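Local coordinates for MutT/nudix family protein (Enterococcus faecalis, PDB 2FML) that is of unknown function but, with a Nudix domain followed by an NrtR-like winged-helix domain, is probably a Nudix-related transcriptional regulator, at residues 46-50 with 131-135; 107-112 with 192-196; 164-169 with 178-182. All coordinates share one frame; numbering follows the deposited sequence.

All three contacts reach the same mixed sheet of the Nudix fold. Interactions 1 and 2 lie nearest the middle of the chain, their centres about 17 Å apart, and they touch where Phe131 packs beside Glu107. In interaction 1 two parallel strands part company, so backbone bonding and buried apolar side chains give way to a polar pair at the end of the strand. Interaction 2 packs helix 186-200 on strand 106-112 through apolar atoms, with an arginine and waters along one border. Interaction 3, about 20 Å from interaction 2 between centres, is more peripheral: a loop backs onto strand 165-170, held largely by carboxylates, and leads into that same helix.

Interaction 1. Residues 46-50 with 131-135; sequences LLCYN and FIGEE
Leu47 and Phe131 form a parallel beta bridge at the end of the pairing between strands 39-50 and 123-131 of the Nudix fold. Beyond it the second chain leaves the sheet. The backbone supplies the register: Ile132 N donates to Leu47 O at 3.0 Å, and the CA-H of Phe131 leans on the same oxygen. One residue further on, direct pairing stops; a water accepts from Tyr49 N and lies close to Ile132 O, though this second link is too short to be certain.

The apolar contacts follow the alternation of the strands. Leu47 and Phe131 lie side by side on one face, pointing the same way, and Leu47 CD1 meets the ring at its edge, 4.0 Å from Phe131 CE1. These bulky side chains suit a buried face that Val210 also covers at Phe131. On the other face the small Cys48 lets the departing chain pass close: its CB lies 3.2 Å from Ile132 O, while SG, turned between the backbone N and carbonyl carbon (chi1 70°), rests against the methylenes of Glu134. Trp148 covers this side as well.

At the end of the strand the interaction becomes polar. The extended Glu134 carries its carboxylate to Asn50, and its OE2 also forms a salt bridge with Lys57. Asn50 ND2 donates to the syn side of Glu134 OE1 at 2.9 Å, with an N-H...O angle of 167° and the amide and carboxylate planes 69° apart.

Interaction 2. Residues 107-112 with 192-196; sequences EQLHSF and KAFNR
Leu109 packs on Ala193 and its neighbours in helix 186-200, joining strand 106-112 of the Nudix sheet to the helix that follows the last strand of that sheet. The short strand and helix segments run at 135° to each other, their axes 9.1 Å apart at closest approach. At Leu109 and His110, both opposite Ser127, the strand makes a classic beta bulge.

The tight part centres on Leu109, whose branched end has two methyls and so can touch Ala193 and Arg196 at once. Its CG is anti to the backbone N (chi1 167°), which carries the methyls to the helix: CD2 lies 3.6 Å from Ala193 CB, and CD1 reaches Ala193 CA and Arg196 CB. Alanine, with only a methyl, allows this close approach. Lys192 adds its aliphatic stem. Bent at chi2 and chi3, it lays CE over the face of the His110 imidazole, 3.9 Å from the ring centroid, in a CH-pi contact, while its CB meets the Phe112 ring at the edge.

Toward Glu107 and Arg196 the packing gives way to water. The charged groups of these two residues do not touch; one water donates to Gln108 O and accepts from Arg196 NH1, and its unusually short approach to Glu107 OE2 is doubtful. A second water accepts from Arg196 NH2 and also bonds His110 ND1, 2.8 Å away. Leu109 CD1 lies over one face of the guanidinium, toward its rim. Arg196 can thus combine apolar packing with a backbone bond: NH1 donates to a lone pair of Leu109 O in the carbonyl plane at 2.9 Å, the oxygen tilted 26° from the guanidinium plane.

Interaction 3. Residues 164-169 with 178-182; sequences DVEITL and GKDTL
Glu166 and Lys179 cross at about a right angle, and the glutamate uses its two carboxylate oxygens differently. Its chain leaves opposite its own backbone N (chi1 179°) and bends at chi2, bringing OE1 to Lys179 N at 2.8 Å, the donor lying nearly along the C-O axis. OE2 faces the ammonium group, but the salt bridge is long, 3.7 Å to Lys179 NZ. The lysine stem suits this exposed edge: it runs alongside the start of the strand, beside Glu166, bringing CE to 3.4 Å from Asp164 O, and keeps its charge near the carboxylate.

Asp180 also lies across its partners, roughly perpendicular to Val165 and Ile167. Its short side chain returns OD2 to the strand, where Glu166 N donates to the anti side of that oxygen at 3.2 Å, 26° out of the carboxylate plane. Asp180 N donates in turn to Glu166 O at 2.8 Å, so main chain and side chain together grip one residue of strand 165-170. This strand pairs with strand 157-162 in the Nudix sheet, and the loop doubles back beside it, then turns again toward helix 186-200. Having no side chain, Gly178 can lie close to the strand backbone, its CA 3.2 Å from Glu166 OE1.

Farther along, the contact turns apolar. Leu182 crosses Ile167 and Leu169 at about right angles, setting CD2 3.8 Å from Ile167 CD1 and CD1 4.1 Å from Leu169 CD1. Leu60 touches both Ile167 and Leu182, while Ile190 of the helix also packs on Leu182.

Interaction 1. Residues 46-50 with 131-135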
loop_
_atom_site.group_PDB
_atom_site.type_symbol
_atom_site.label_atom_id
_atom_site.label_comp_id
_atom_site.label_asym_id
_atom_site.label_seq_id
_atom_site.Cartn_x
_atom_site.Cartn_y
_atom_site.Cartn_z
ATOM N N LEU A 46 -12.400 9.776 3.052
ATOM C CA LEU A 46 -13.285 10.332 2.035
ATOM C C LEU A 46 -13.081 11.824 1.943
ATOM O O LEU A 46 -13.265 12.535 2.910
ATOM C CB LEU A 46 -14.771 10.044 2.354
ATOM C CG LEU A 46 -15.219 8.589 2.397
ATOM C CD1 LEU A 46 -16.703 8.585 2.718
ATOM C CD2 LEU A 46 -15.016 7.973 1.034
ATOM N N LEU A 47 -12.724 12.277 0.737
ATOM C CA LEU A 47 -12.409 13.654 0.452
ATOM C C LEU A 47 -13.363 14.130 -0.608
ATOM O O LEU A 47 -13.619 13.442 -1.601
ATOM C CB LEU A 47 -10.996 13.756 -0.101
ATOM C CG LEU A 47 -9.855 13.436 0.830
ATOM C CD1 LEU A 47 -8.545 13.683 0.104
ATOM C CD2 LEU A 47 -9.962 14.231 2.157
ATOM N N CYS A 48 -13.897 15.327 -0.396
ATOM C CA CYS A 48 -14.716 15.970 -1.408
ATOM C C CYS A 48 -14.262 17.425 -1.547
ATOM O O CYS A 48 -13.362 17.885 -0.832
ATOM C CB CYS A 48 -16.215 15.833 -1.050
ATOM S SG CYS A 48 -16.776 16.787 0.356
ATOM N N TYR A 49 -14.914 18.164 -2.435
ATOM C CA TYR A 49 -14.627 19.564 -2.524
ATOM C C TYR A 49 -15.907 20.346 -2.803
ATOM O O TYR A 49 -16.584 20.057 -3.771
ATOM C CB TYR A 49 -13.570 19.751 -3.606
ATOM C CG TYR A 49 -13.283 21.169 -4.045
ATOM C CD1 TYR A 49 -12.363 21.972 -3.361
ATOM C CD2 TYR A 49 -13.884 21.676 -5.208
ATOM C CE1 TYR A 49 -12.100 23.281 -3.832
ATOM C CE2 TYR A 49 -13.628 22.944 -5.661
ATOM C CZ TYR A 49 -12.761 23.755 -4.970
ATOM O OH TYR A 49 -12.543 25.006 -5.489
ATOM N N ASN A 50 -16.246 21.313 -1.939
ATOM C CA ASN A 50 -17.303 22.284 -2.229
ATOM C C ASN A 50 -16.841 23.470 -3.131
ATOM O O ASN A 50 -16.032 24.257 -2.683
ATOM C CB ASN A 50 -17.877 22.812 -0.898
ATOM C CG ASN A 50 -19.192 23.554 -1.087
ATOM O OD1 ASN A 50 -19.243 24.664 -1.650
ATOM N ND2 ASN A 50 -20.274 22.926 -0.653
ATOM N N PHE A 131 -12.101 9.969 -3.580
ATOM C CA PHE A 131 -12.526 11.329 -3.942
ATOM C C PHE A 131 -13.927 11.222 -4.463
ATOM O O PHE A 131 -14.141 10.471 -5.413
ATOM C CB PHE A 131 -11.672 11.848 -5.083
ATOM C CG PHE A 131 -10.220 11.688 -4.865
ATOM C CD1 PHE A 131 -9.570 12.387 -3.846
ATOM C CD2 PHE A 131 -9.483 10.844 -5.681
ATOM C CE1 PHE A 131 -8.220 12.240 -3.642
ATOM C CE2 PHE A 131 -8.120 10.710 -5.504
ATOM C CZ PHE A 131 -7.490 11.408 -4.476
ATOM N N ILE A 132 -14.863 11.960 -3.873
ATOM C CA ILE A 132 -16.282 11.781 -4.127
ATOM C C ILE A 132 -17.012 13.137 -4.056
ATOM O O ILE A 132 -16.383 14.168 -3.817
ATOM C CB ILE A 132 -16.918 10.713 -3.148
ATOM C CG1 ILE A 132 -16.865 11.156 -1.665
ATOM C CG2 ILE A 132 -16.189 9.349 -3.296
ATOM C CD1 ILE A 132 -18.103 10.729 -0.836
ATOM N N GLY A 133 -18.318 13.145 -4.325
ATOM C CA GLY A 133 -19.131 14.323 -4.077
ATOM C C GLY A 133 -19.426 14.452 -2.596
ATOM O O GLY A 133 -19.237 13.498 -1.828
ATOM N N GLU A 134 -19.883 15.643 -2.208
ATOM C CA GLU A 134 -20.325 15.959 -0.863
ATOM C C GLU A 134 -21.727 15.388 -0.656
ATOM O O GLU A 134 -22.726 16.129 -0.638
ATOM C CB GLU A 134 -20.325 17.477 -0.629
ATOM C CG GLU A 134 -20.183 17.866 0.850
ATOM C CD GLU A 134 -20.196 19.371 1.136
ATOM O OE1 GLU A 134 -19.852 20.192 0.268
ATOM O OE2 GLU A 134 -20.541 19.750 2.278
ATOM N N GLU A 135 -21.798 14.061 -0.496
ATOM C CA GLU A 135 -23.083 13.335 -0.397
ATOM C C GLU A 135 -23.787 13.652 0.904
ATOM O O GLU A 135 -23.126 14.046 1.871
ATOM C CB GLU A 135 -22.896 11.822 -0.469
ATOM C CG GLU A 135 -21.791 11.337 -1.349
ATOM C CD GLU A 135 -22.269 10.702 -2.608
ATOM O OE1 GLU A 135 -22.100 9.466 -2.727
ATOM O OE2 GLU A 135 -22.806 11.428 -3.471
HETATM O O HOH W 1 -16.447 16.553 -4.419
#

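Interaction 2. Residues 107-112 with 192-196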
loop_
_atom_site.group_PDB
_atom_site.type_symbol
_atom_site.label_atom_id
_atom_site.label_comp_id
_atom_site.label_asym_id
_atom_site.label_seq_id
_atom_site.Cartn_x
_atom_site.Cartn_y
_atom_site.Cartn_z
ATOM N N GLU A 107 -8.854 3.904 -3.766
ATOM C CA GLU A 107 -7.522 3.378 -3.864
ATOM C C GLU A 107 -7.010 2.968 -2.480
ATOM O O GLU A 107 -7.229 3.667 -1.505
ATOM C CB GLU A 107 -6.554 4.394 -4.552
ATOM C CG GLU A 107 -6.188 5.659 -3.689
ATOM C CD GLU A 107 -5.443 6.773 -4.519
ATOM O OE1 GLU A 107 -6.122 7.453 -5.346
ATOM O OE2 GLU A 107 -4.195 6.943 -4.342
ATOM N N GLN A 108 -6.273 1.873 -2.426
ATOM C CA GLN A 108 -5.648 1.495 -1.173
ATOM C C GLN A 108 -4.574 2.525 -0.801
ATOM O O GLN A 108 -3.827 2.981 -1.658
ATOM C CB GLN A 108 -5.090 0.087 -1.253
ATOM C CG GLN A 108 -5.075 -0.575 0.034
ATOM C CD GLN A 108 -4.565 -1.965 -0.093
ATOM O OE1 GLN A 108 -5.330 -2.946 -0.287
ATOM N NE2 GLN A 108 -3.278 -2.095 0.092
ATOM N N LEU A 109 -4.548 2.975 0.456
ATOM C CA LEU A 109 -3.641 4.060 0.768
ATOM C C LEU A 109 -2.349 3.509 1.448
ATOM O O LEU A 109 -1.217 3.717 0.964
ATOM C CB LEU A 109 -4.370 5.110 1.632
ATOM C CG LEU A 109 -3.575 6.220 2.352
ATOM C CD1 LEU A 109 -2.848 7.134 1.391
ATOM C CD2 LEU A 109 -4.492 7.001 3.300
ATOM N N HIS A 110 -2.530 2.823 2.575
ATOM C CA HIS A 110 -1.435 2.377 3.386
ATOM C C HIS A 110 -1.992 1.450 4.495
ATOM O O HIS A 110 -3.156 1.629 4.941
ATOM C CB HIS A 110 -0.691 3.570 3.978
ATOM C CG HIS A 110 0.545 3.188 4.733
ATOM N ND1 HIS A 110 1.785 3.009 4.133
ATOM C CD2 HIS A 110 0.733 2.965 6.056
ATOM C CE1 HIS A 110 2.674 2.684 5.062
ATOM N NE2 HIS A 110 2.055 2.647 6.235
ATOM N N SER A 111 -1.188 0.456 4.912
ATOM C CA SER A 111 -1.533 -0.379 6.039
ATOM C C SER A 111 -0.686 0.039 7.224
ATOM O O SER A 111 0.526 0.083 7.120
ATOM C CB SER A 111 -1.332 -1.858 5.787
ATOM O OG SER A 111 -1.812 -2.103 4.497
ATOM N N PHE A 112 -1.382 0.225 8.350
ATOM C CA PHE A 112 -0.830 0.633 9.628
ATOM C C PHE A 112 -0.870 -0.495 10.603
ATOM O O PHE A 112 -1.919 -1.134 10.782
ATOM C CB PHE A 112 -1.672 1.803 10.121
ATOM C CG PHE A 112 -1.504 3.026 9.258
ATOM C CD1 PHE A 112 -0.518 3.968 9.549
ATOM C CD2 PHE A 112 -2.369 3.235 8.188
ATOM C CE1 PHE A 112 -0.370 5.087 8.724
ATOM C CE2 PHE A 112 -2.222 4.329 7.381
ATOM C CZ PHE A 112 -1.224 5.235 7.620
ATOM N N LYS A 192 -1.123 10.873 5.964
ATOM C CA LYS A 192 -0.709 9.981 4.831
ATOM C C LYS A 192 -1.547 10.227 3.567
ATOM O O LYS A 192 -1.000 10.339 2.471
ATOM C CB LYS A 192 -0.716 8.497 5.227
ATOM C CG LYS A 192 -0.079 7.459 4.233
ATOM C CD LYS A 192 1.494 7.309 4.296
ATOM C CE LYS A 192 2.093 6.752 5.571
ATOM N NZ LYS A 192 3.658 6.524 5.379
ATOM N N ALA A 193 -2.859 10.327 3.738
ATOM C CA ALA A 193 -3.795 10.592 2.632
ATOM C C ALA A 193 -3.549 11.944 2.004
ATOM O O ALA A 193 -3.554 12.070 0.739
ATOM C CB ALA A 193 -5.278 10.465 3.113
ATOM N N PHE A 194 -3.314 12.965 2.850
ATOM C CA PHE A 194 -3.143 14.318 2.339
ATOM C C PHE A 194 -1.848 14.435 1.520
ATOM O O PHE A 194 -1.845 15.011 0.416
ATOM C CB PHE A 194 -3.194 15.352 3.493
ATOM C CG PHE A 194 -3.280 16.761 3.021
ATOM C CD1 PHE A 194 -4.501 17.348 2.808
ATOM C CD2 PHE A 194 -2.117 17.489 2.723
ATOM C CE1 PHE A 194 -4.567 18.678 2.320
ATOM C CE2 PHE A 194 -2.170 18.805 2.204
ATOM C CZ PHE A 194 -3.413 19.394 2.022
ATOM N N ASN A 195 -0.755 13.910 2.084
ATOM C CA ASN A 195 0.570 13.924 1.443
ATOM C C ASN A 195 0.588 13.037 0.164
ATOM O O ASN A 195 1.301 13.340 -0.791
ATOM C CB ASN A 195 1.630 13.469 2.472
ATOM C CG ASN A 195 1.945 14.558 3.467
ATOM O OD1 ASN A 195 1.737 15.731 3.156
ATOM N ND2 ASN A 195 2.437 14.208 4.654
ATOM N N ARG A 196 -0.207 11.960 0.154
ATOM C CA ARG A 196 -0.272 11.073 -1.005
ATOM C C ARG A 196 -0.848 11.807 -2.209
ATOM O O ARG A 196 -0.359 11.637 -3.325
ATOM C CB ARG A 196 -1.085 9.785 -0.711
ATOM C CG ARG A 196 -1.333 8.870 -1.963
ATOM C CD ARG A 196 -0.065 8.090 -2.332
ATOM N NE ARG A 196 0.682 7.713 -1.103
ATOM C CZ ARG A 196 0.623 6.553 -0.478
ATOM N NH1 ARG A 196 -0.149 5.570 -0.955
ATOM N NH2 ARG A 196 1.361 6.369 0.621
HETATM O O HOH W 2 -2.875 5.734 -2.620
HETATM O O HOH W 3 2.131 3.614 1.456
#

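Interaction 3. Residues 164-169 with 178-182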
loop_
_atom_site.group_PDB
_atom_site.type_symbol
_atom_site.label_atom_id
_atom_site.label_comp_id
_atom_site.label_asym_id
_atom_site.label_seq_id
_atom_site.Cartn_x
_atom_site.Cartn_y
_atom_site.Cartn_z
ATOM N N ASP A 164 -17.527 23.608 16.735
ATOM C CA ASP A 164 -16.463 23.924 17.704
ATOM C C ASP A 164 -15.328 22.917 17.795
ATOM O O ASP A 164 -14.441 23.047 18.640
ATOM C CB ASP A 164 -17.050 24.184 19.082
ATOM C CG ASP A 164 -17.352 25.661 19.300
ATOM O OD1 ASP A 164 -16.448 26.407 19.789
ATOM O OD2 ASP A 164 -18.500 26.081 18.978
ATOM N N VAL A 165 -15.357 21.928 16.897
ATOM C CA VAL A 165 -14.336 20.913 16.807
ATOM C C VAL A 165 -13.199 21.401 15.925
ATOM O O VAL A 165 -13.440 21.958 14.852
ATOM C CB VAL A 165 -14.919 19.573 16.256
ATOM C CG1 VAL A 165 -13.834 18.452 16.280
ATOM C CG2 VAL A 165 -16.172 19.206 17.056
ATOM N N GLU A 166 -11.976 21.196 16.404
ATOM C CA GLU A 166 -10.759 21.711 15.789
ATOM C C GLU A 166 -9.637 20.709 15.987
ATOM O O GLU A 166 -9.214 20.438 17.103
ATOM C CB GLU A 166 -10.354 23.069 16.376
ATOM C CG GLU A 166 -9.053 23.665 15.787
ATOM C CD GLU A 166 -8.172 24.409 16.851
ATOM O OE1 GLU A 166 -7.540 23.781 17.748
ATOM O OE2 GLU A 166 -8.113 25.659 16.780
ATOM N N ILE A 167 -9.192 20.149 14.879
ATOM C CA ILE A 167 -8.122 19.183 14.810
ATOM C C ILE A 167 -7.109 19.708 13.832
ATOM O O ILE A 167 -7.438 19.956 12.669
ATOM C CB ILE A 167 -8.619 17.808 14.282
ATOM C CG1 ILE A 167 -9.734 17.261 15.217
ATOM C CG2 ILE A 167 -7.386 16.889 13.935
ATOM C CD1 ILE A 167 -10.597 16.257 14.597
ATOM N N THR A 168 -5.882 19.870 14.323
ATOM C CA THR A 168 -4.773 20.475 13.591
ATOM C C THR A 168 -3.636 19.495 13.658
ATOM O O THR A 168 -3.284 19.038 14.727
ATOM C CB THR A 168 -4.395 21.837 14.181
ATOM O OG1 THR A 168 -5.499 22.701 13.957
ATOM C CG2 THR A 168 -3.175 22.465 13.429
ATOM N N LEU A 169 -3.140 19.124 12.473
ATOM C CA LEU A 169 -2.125 18.112 12.276
ATOM C C LEU A 169 -0.917 18.667 11.538
ATOM O O LEU A 169 -1.050 19.362 10.525
ATOM C CB LEU A 169 -2.684 16.936 11.437
ATOM C CG LEU A 169 -3.984 16.270 11.908
ATOM C CD1 LEU A 169 -4.524 15.217 10.900
ATOM C CD2 LEU A 169 -3.831 15.798 13.392
ATOM N N GLY A 178 -4.218 20.697 17.823
ATOM C CA GLY A 178 -5.510 21.323 18.027
ATOM C C GLY A 178 -6.208 20.927 19.322
ATOM O O GLY A 178 -5.738 20.023 20.061
ATOM N N LYS A 179 -7.331 21.612 19.580
ATOM C CA LYS A 179 -8.269 21.318 20.663
ATOM C C LYS A 179 -8.578 19.795 20.759
ATOM O O LYS A 179 -8.397 19.128 21.808
ATOM C CB LYS A 179 -9.563 22.058 20.361
ATOM C CG LYS A 179 -9.787 23.322 21.125
ATOM C CD LYS A 179 -11.273 23.741 21.026
ATOM C CE LYS A 179 -11.590 24.607 19.770
ATOM N NZ LYS A 179 -10.568 25.691 19.491
ATOM N N ASP A 180 -9.042 19.265 19.639
ATOM C CA ASP A 180 -9.480 17.891 19.547
ATOM C C ASP A 180 -8.415 16.970 18.939
ATOM O O ASP A 180 -7.649 17.383 18.099
ATOM C CB ASP A 180 -10.804 17.884 18.792
ATOM C CG ASP A 180 -11.899 18.610 19.573
ATOM O OD1 ASP A 180 -12.507 18.003 20.498
ATOM O OD2 ASP A 180 -12.121 19.815 19.304
ATOM N N THR A 181 -8.407 15.722 19.383
ATOM C CA THR A 181 -7.458 14.716 19.009
ATOM C C THR A 181 -8.215 13.542 18.342
ATOM O O THR A 181 -9.188 13.020 18.888
ATOM C CB THR A 181 -6.618 14.221 20.274
ATOM O OG1 THR A 181 -5.933 15.333 20.915
ATOM C CG2 THR A 181 -5.546 13.247 19.863
ATOM N N LEU A 182 -7.771 13.126 17.165
ATOM C CA LEU A 182 -8.356 11.976 16.501
ATOM C C LEU A 182 -8.095 10.703 17.292
ATOM O O LEU A 182 -6.977 10.532 17.889
ATOM C CB LEU A 182 -7.794 11.837 15.093
ATOM C CG LEU A 182 -8.254 12.918 14.111
ATOM C CD1 LEU A 182 -7.340 12.997 12.895
ATOM C CD2 LEU A 182 -9.679 12.634 13.694
#